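Local structure of alpha-glucosidase (Bacteroides thetaiotaomicron, 5XFM) at residues P284-K289 against R443-Y448; M49-P54 against R147-T152. The protein probably hydrolyses both beta-L-arabinopyranosides and alpha-galactosides, as a bifunctional glycoside hydrolase of family 97. The protein carries 1 engineered substitution. All coordinates share one frame; numbering follows the deposited sequence.

Overall arrangement
The two contacts share no secondary-structure element: their centres lie 37 Å apart and their nearest atoms about 22 Å apart, and along the chain contact 2 closes before contact 1 opens. Contact 2 (49-54 with 147-152) is buried in the N-terminal beta domain, where strand 47-59 meets the loop that leaves its antiparallel partner 136-147 for strand 153-156 of the second sheet. Contact 1 (284-289 with 443-448) is partly buried and sits on the TIM-type barrel, probably the catalytic domain, where the loop before strand 295-299 meets the chain entering strand 448-451. Contact 2 is mainly polar, with a serine hydroxyl and an arginine bonded to backbone atoms, whereas contact 1 combines aromatic and proline packing with two hydrogen bonds.

Contact 1: residues P284-K289 against R443-Y448; sequences PLYETK and RMYPNY
Tyr286 packs against Pro446 and Tyr445 where the loop before strand 295-299 of the family 97 TIM-type barrel meets the type I turn from Tyr445 to Tyr448, which follows helix 441-444 and leads into strand 448-451. This is the tightly packed part. Pro446 CD comes over one face of the Tyr286 ring in a CH-pi contact, offset toward the rim, and approaches CE2 to 3.5 Å. The two tyrosine side chains cross at about a right angle, with Tyr286 CE1 in the plane of the Tyr445 ring, 3.7 Å from Tyr445 CD1. Chi1 of Tyr286 (50°) sets CG between the backbone N and the carbonyl carbon. At the far end of the ring, OH donates to Asn447 OD1 at 2.6 Å, in the amide plane and on a lone pair. The buried amide is fixed from its other end as well, ND2 bonding to Leu420 O and Leu428 O. A phenylalanine in place of Tyr286 would probably leave Asn447 OD1 without this donor and the ring without its polar tether. The side chains at the other end are more loosely packed and more exposed. There Pro284 sets CD over a face of the Arg443 guanidinium, offset toward the rim, while NH1 bonds to Gln84. Leu285 CD1 makes only wide contacts, 4.2 Å to Met444 CE and 4.0 Å to Tyr445 OH, a hydroxyl bonded to Glu417. The hydrogen bond at this end is between backbone atoms: Leu285 N-H points almost straight at Met444 O, 3.0 Å away with an angle of 169° at the hydrogen.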
loop_
_atom_site.group_PDB
_atom_site.type_symbol
_atom_site.label_atom_id
_atom_site.label_comp_id
_atom_site.label_asym_id
_atom_site.label_seq_id
_atom_site.Cartn_x
_atom_site.Cartn_y
_atom_site.Cartn_z
ATOM N N PRO A 284 -12.577 6.334 -10.788
ATOM C CA PRO A 284 -11.606 7.241 -11.416
ATOM C C PRO A 284 -12.063 8.694 -11.390
ATOM O O PRO A 284 -13.238 8.973 -11.626
ATOM C CB PRO A 284 -11.519 6.718 -12.852
ATOM C CG PRO A 284 -11.799 5.263 -12.725
ATOM C CD PRO A 284 -12.824 5.141 -11.619
ATOM N N LEU A 285 -11.139 9.603 -11.103
ATOM C CA LEU A 285 -11.454 11.026 -11.024
ATOM C C LEU A 285 -11.171 11.736 -12.347
ATOM O O LEU A 285 -11.553 12.894 -12.532
ATOM C CB LEU A 285 -10.675 11.679 -9.886
ATOM C CG LEU A 285 -11.188 11.258 -8.502
ATOM C CD1 LEU A 285 -10.197 11.622 -7.406
ATOM C CD2 LEU A 285 -12.567 11.852 -8.217
ATOM N N TYR A 286 -10.509 11.035 -13.263
ATOM C CA TYR A 286 -10.381 11.508 -14.637
ATOM C C TYR A 286 -10.111 10.349 -15.590
ATOM O O TYR A 286 -9.791 9.235 -15.174
ATOM C CB TYR A 286 -9.301 12.596 -14.782
ATOM C CG TYR A 286 -7.939 12.309 -14.185
ATOM C CD1 TYR A 286 -7.640 12.696 -12.885
ATOM C CD2 TYR A 286 -6.938 11.693 -14.932
ATOM C CE1 TYR A 286 -6.397 12.460 -12.334
ATOM C CE2 TYR A 286 -5.679 11.453 -14.386
ATOM C CZ TYR A 286 -5.421 11.838 -13.085
ATOM O OH TYR A 286 -4.192 11.607 -12.519
ATOM N N GLU A 287 -10.328 10.622 -16.871
ATOM C CA GLU A 287 -10.096 9.661 -17.930
ATOM C C GLU A 287 -8.738 9.998 -18.537
ATOM O O GLU A 287 -8.350 11.171 -18.575
ATOM C CB GLU A 287 -11.200 9.754 -18.989
ATOM C CG GLU A 287 -12.600 9.291 -18.534
ATOM C CD GLU A 287 -12.753 7.786 -18.373
ATOM O OE1 GLU A 287 -13.612 7.201 -19.070
ATOM O OE2 GLU A 287 -12.044 7.190 -17.535
ATOM N N THR A 288 -7.988 8.993 -18.970
ATOM C CA THR A 288 -6.715 9.279 -19.611
ATOM C C THR A 288 -6.740 8.953 -21.103
ATOM O O THR A 288 -7.425 8.030 -21.536
ATOM C CB THR A 288 -5.555 8.526 -18.940
ATOM O OG1 THR A 288 -4.307 8.988 -19.483
ATOM C CG2 THR A 288 -5.687 7.029 -19.145
ATOM N N LYS A 289 -5.989 9.729 -21.878
ATOM C CA LYS A 289 -5.818 9.481 -23.304
ATOM C C LYS A 289 -4.592 8.607 -23.552
ATOM O O LYS A 289 -4.341 8.174 -24.675
ATOM C CB LYS A 289 -5.653 10.801 -24.067
ATOM C CG LYS A 289 -6.827 11.764 -23.953
ATOM C CD LYS A 289 -6.522 13.088 -24.654
ATOM C CE LYS A 289 -7.640 14.105 -24.456
ATOM N NZ LYS A 289 -8.978 13.443 -24.438
ATOM N N ARG A 443 -7.190 3.150 -8.743
ATOM C CA ARG A 443 -8.458 3.346 -9.418
ATOM C C ARG A 443 -8.753 4.830 -9.561
ATOM O O ARG A 443 -9.212 5.275 -10.609
ATOM C CB ARG A 443 -9.596 2.653 -8.670
ATOM C CG ARG A 443 -10.913 2.689 -9.423
ATOM C CD ARG A 443 -11.753 1.470 -9.113
ATOM N NE ARG A 443 -13.023 1.501 -9.835
ATOM C CZ ARG A 443 -13.170 1.055 -11.081
ATOM N NH1 ARG A 443 -12.121 0.561 -11.736
ATOM N NH2 ARG A 443 -14.356 1.108 -11.676
ATOM N N MET A 444 -8.504 5.594 -8.502
ATOM C CA MET A 444 -8.783 7.022 -8.546
ATOM C C MET A 444 -7.952 7.761 -9.606
ATOM O O MET A 444 -8.458 8.688 -10.243
ATOM C CB MET A 444 -8.571 7.639 -7.169
ATOM C CG MET A 444 -9.579 7.146 -6.151
ATOM S SD MET A 444 -9.061 7.298 -4.439
ATOM C CE MET A 444 -9.150 9.071 -4.202
ATOM N N TYR A 445 -6.700 7.335 -9.807
ATOM C CA TYR A 445 -5.773 8.006 -10.737
ATOM C C TYR A 445 -5.140 7.059 -11.767
ATOM O O TYR A 445 -4.265 6.264 -11.425
ATOM C CB TYR A 445 -4.659 8.702 -9.954
ATOM C CG TYR A 445 -5.155 9.600 -8.845
ATOM C CD1 TYR A 445 -5.606 10.887 -9.113
ATOM C CD2 TYR A 445 -5.188 9.151 -7.528
ATOM C CE1 TYR A 445 -6.062 11.707 -8.098
ATOM C CE2 TYR A 445 -5.640 9.957 -6.515
ATOM C CZ TYR A 445 -6.076 11.232 -6.800
ATOM O OH TYR A 445 -6.531 12.036 -5.778
ATOM N N PRO A 446 -5.546 7.184 -13.042
ATOM C CA PRO A 446 -5.114 6.310 -14.145
ATOM C C PRO A 446 -3.598 6.225 -14.326
ATOM O O PRO A 446 -3.112 5.201 -14.808
ATOM C CB PRO A 446 -5.750 6.960 -15.380
ATOM C CG PRO A 446 -6.914 7.730 -14.854
ATOM C CD PRO A 446 -6.515 8.202 -13.484
ATOM N N ASN A 447 -2.868 7.273 -13.956
ATOM C CA ASN A 447 -1.417 7.298 -14.164
ATOM C C ASN A 447 -0.610 7.057 -12.887
ATOM O O ASN A 447 0.613 7.162 -12.883
ATOM C CB ASN A 447 -0.994 8.624 -14.808
ATOM C CG ASN A 447 -1.456 9.839 -14.017
ATOM O OD1 ASN A 447 -2.571 9.873 -13.488
ATOM N ND2 ASN A 447 -0.605 10.848 -13.951
ATOM N N TYR A 448 -1.299 6.704 -11.809
ATOM C CA TYR A 448 -0.627 6.357 -10.568
ATOM C C TYR A 448 0.010 4.975 -10.680
ATOM O O TYR A 448 -0.657 4.009 -11.021
ATOM C CB TYR A 448 -1.607 6.406 -9.393
ATOM C CG TYR A 448 -1.045 5.786 -8.141
ATOM C CD1 TYR A 448 -0.072 6.441 -7.393
ATOM C CD2 TYR A 448 -1.476 4.539 -7.712
ATOM C CE1 TYR A 448 0.457 5.874 -6.252
ATOM C CE2 TYR A 448 -0.955 3.964 -6.573
ATOM C CZ TYR A 448 0.008 4.634 -5.846
ATOM O OH TYR A 448 0.523 4.051 -4.713
#

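Contact 2: residues M49-P54 against R147-T152; sequences MLEKSP and RFPEQT
Ser53 OG stands between the two strands as a relay: it accepts the backbone N-H of Arg147 at 2.8 Å and donates to Glu51 O at 2.7 Å. A side-chain hydroxyl thus does the work of a strand carbonyl where strand 47-59 turns corners, the first of them at a classic beta bulge in which Met49 and Leu50 both face Val42. The site belongs to the N-terminal beta domain of the mutarotase-like clan, at the end of strand 136-147. Arg147 bends at chi3 (-54°), which brings NE to Lys52 O at 2.9 Å, the acceptor lying at the edge of the guanidinium, in its plane. Glu51 N also bonds to Arg147 O, at 3.0 Å, but bent to 132° and above the carbonyl plane. Farther along, Pro149 CD packs on Met49 O at 3.2 Å, and one water spans Glu51 OE2 and Glu150 N. Phe148, stacked on Phe199, ties the segment to the neighbouring sheet. Beyond NE, Arg147 NH2 forms a salt bridge with Glu228, so the guanidinium is held by a carbonyl and a carboxylate together; its positive charge is likely to polarise Lys52 O and to strengthen that bond.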
loop_
_atom_site.group_PDB
_atom_site.type_symbol
_atom_site.label_atom_id
_atom_site.label_comp_id
_atom_site.label_asym_id
_atom_site.label_seq_id
_atom_site.Cartn_x
_atom_site.Cartn_y
_atom_site.Cartn_z
ATOM N N MET A 49 -16.369 -9.530 16.394
ATOM C CA MET A 49 -15.095 -9.145 15.799
ATOM C C MET A 49 -14.784 -7.697 16.146
ATOM O O MET A 49 -13.644 -7.342 16.459
ATOM C CB MET A 49 -15.138 -9.351 14.289
ATOM C CG MET A 49 -15.527 -10.761 13.892
ATOM S SD MET A 49 -14.324 -11.963 14.475
ATOM C CE MET A 49 -13.010 -11.711 13.285
ATOM N N LEU A 50 -15.811 -6.856 16.087
ATOM C CA LEU A 50 -15.716 -5.521 16.651
ATOM C C LEU A 50 -16.844 -5.353 17.641
ATOM O O LEU A 50 -17.997 -5.632 17.324
ATOM C CB LEU A 50 -15.814 -4.438 15.572
ATOM C CG LEU A 50 -14.578 -4.084 14.745
ATOM C CD1 LEU A 50 -14.405 -5.090 13.623
ATOM C CD2 LEU A 50 -14.722 -2.676 14.179
ATOM N N GLU A 51 -16.513 -4.934 18.852
ATOM C CA GLU A 51 -17.545 -4.574 19.801
ATOM C C GLU A 51 -18.061 -3.182 19.480
ATOM O O GLU A 51 -17.665 -2.574 18.483
ATOM C CB GLU A 51 -17.047 -4.690 21.239
ATOM C CG GLU A 51 -16.594 -6.106 21.562
ATOM C CD GLU A 51 -16.200 -6.287 22.999
ATOM O OE1 GLU A 51 -15.441 -5.446 23.518
ATOM O OE2 GLU A 51 -16.696 -7.248 23.622
ATOM N N LYS A 52 -18.954 -2.687 20.324
ATOM C CA LYS A 52 -19.583 -1.402 20.095
ATOM C C LYS A 52 -18.542 -0.297 19.912
ATOM O O LYS A 52 -17.795 0.056 20.829
ATOM C CB LYS A 52 -20.520 -1.112 21.253
ATOM C CG LYS A 52 -21.727 -2.047 21.223
ATOM C CD LYS A 52 -22.638 -1.836 22.396
ATOM C CE LYS A 52 -23.173 -0.437 22.398
ATOM N NZ LYS A 52 -24.560 -0.400 22.931
ATOM N N SER A 53 -18.504 0.221 18.688
ATOM C CA SER A 53 -17.477 1.157 18.244
ATOM C C SER A 53 -18.108 2.488 17.872
ATOM O O SER A 53 -19.123 2.521 17.185
ATOM C CB SER A 53 -16.723 0.587 17.041
ATOM O OG SER A 53 -16.122 -0.660 17.344
ATOM N N PRO A 54 -17.507 3.593 18.319
ATOM C CA PRO A 54 -18.140 4.909 18.201
ATOM C C PRO A 54 -18.284 5.396 16.756
ATOM O O PRO A 54 -17.469 5.067 15.889
ATOM C CB PRO A 54 -17.197 5.830 18.992
ATOM C CG PRO A 54 -16.333 4.920 19.800
ATOM C CD PRO A 54 -16.217 3.662 19.016
ATOM N N ARG A 147 -13.499 -0.638 18.278
ATOM C CA ARG A 147 -13.315 -1.277 19.573
ATOM C C ARG A 147 -13.232 -2.789 19.396
ATOM O O ARG A 147 -14.012 -3.371 18.652
ATOM C CB ARG A 147 -14.454 -0.907 20.522
ATOM C CG ARG A 147 -14.230 -1.363 21.942
ATOM C CD ARG A 147 -15.405 -1.048 22.859
ATOM N NE ARG A 147 -15.811 0.358 22.862
ATOM C CZ ARG A 147 -15.430 1.234 23.791
ATOM N NH1 ARG A 147 -14.602 0.851 24.749
ATOM N NH2 ARG A 147 -15.848 2.494 23.756
ATOM N N PHE A 148 -12.259 -3.420 20.043
ATOM C CA PHE A 148 -12.006 -4.845 19.824
ATOM C C PHE A 148 -12.255 -5.715 21.050
ATOM O O PHE A 148 -12.208 -5.227 22.178
ATOM C CB PHE A 148 -10.571 -5.053 19.332
ATOM C CG PHE A 148 -10.303 -4.423 18.001
ATOM C CD1 PHE A 148 -10.573 -5.111 16.829
ATOM C CD2 PHE A 148 -9.793 -3.141 17.920
ATOM C CE1 PHE A 148 -10.328 -4.530 15.596
ATOM C CE2 PHE A 148 -9.550 -2.556 16.692
ATOM C CZ PHE A 148 -9.819 -3.252 15.531
ATOM N N PRO A 149 -12.542 -7.010 20.827
ATOM C CA PRO A 149 -12.636 -7.930 21.966
ATOM C C PRO A 149 -11.347 -7.960 22.771
ATOM O O PRO A 149 -10.254 -7.836 22.221
ATOM C CB PRO A 149 -12.902 -9.283 21.306
ATOM C CG PRO A 149 -13.537 -8.947 20.010
ATOM C CD PRO A 149 -12.904 -7.662 19.558
ATOM N N GLU A 150 -11.510 -8.142 24.073
ATOM C CA GLU A 150 -10.440 -8.129 25.068
ATOM C C GLU A 150 -9.174 -8.891 24.664
ATOM O O GLU A 150 -8.061 -8.436 24.918
ATOM C CB GLU A 150 -11.009 -8.660 26.380
ATOM C CG GLU A 150 -11.595 -7.533 27.215
ATOM C CD GLU A 150 -12.213 -8.002 28.512
ATOM O OE1 GLU A 150 -11.764 -9.034 29.054
ATOM O OE2 GLU A 150 -13.174 -7.347 28.976
ATOM N N GLN A 151 -9.344 -10.062 24.059
ATOM C CA GLN A 151 -8.212 -10.946 23.797
ATOM C C GLN A 151 -7.474 -10.578 22.507
ATOM O O GLN A 151 -6.594 -11.311 22.055
ATOM C CB GLN A 151 -8.675 -12.404 23.719
ATOM C CG GLN A 151 -9.469 -12.758 22.469
ATOM C CD GLN A 151 -10.931 -12.332 22.522
ATOM O OE1 GLN A 151 -11.325 -11.489 23.330
ATOM N NE2 GLN A 151 -11.741 -12.912 21.642
ATOM N N THR A 152 -7.839 -9.447 21.911
ATOM C CA THR A 152 -7.305 -9.059 20.607
ATOM C C THR A 152 -5.838 -8.643 20.667
ATOM O O THR A 152 -5.459 -7.837 21.518
ATOM C CB THR A 152 -8.102 -7.890 19.999
ATOM O OG1 THR A 152 -9.473 -8.273 19.832
ATOM C CG2 THR A 152 -7.505 -7.478 18.662
HETATM O O HOH W 1 -14.163 -8.150 25.115
#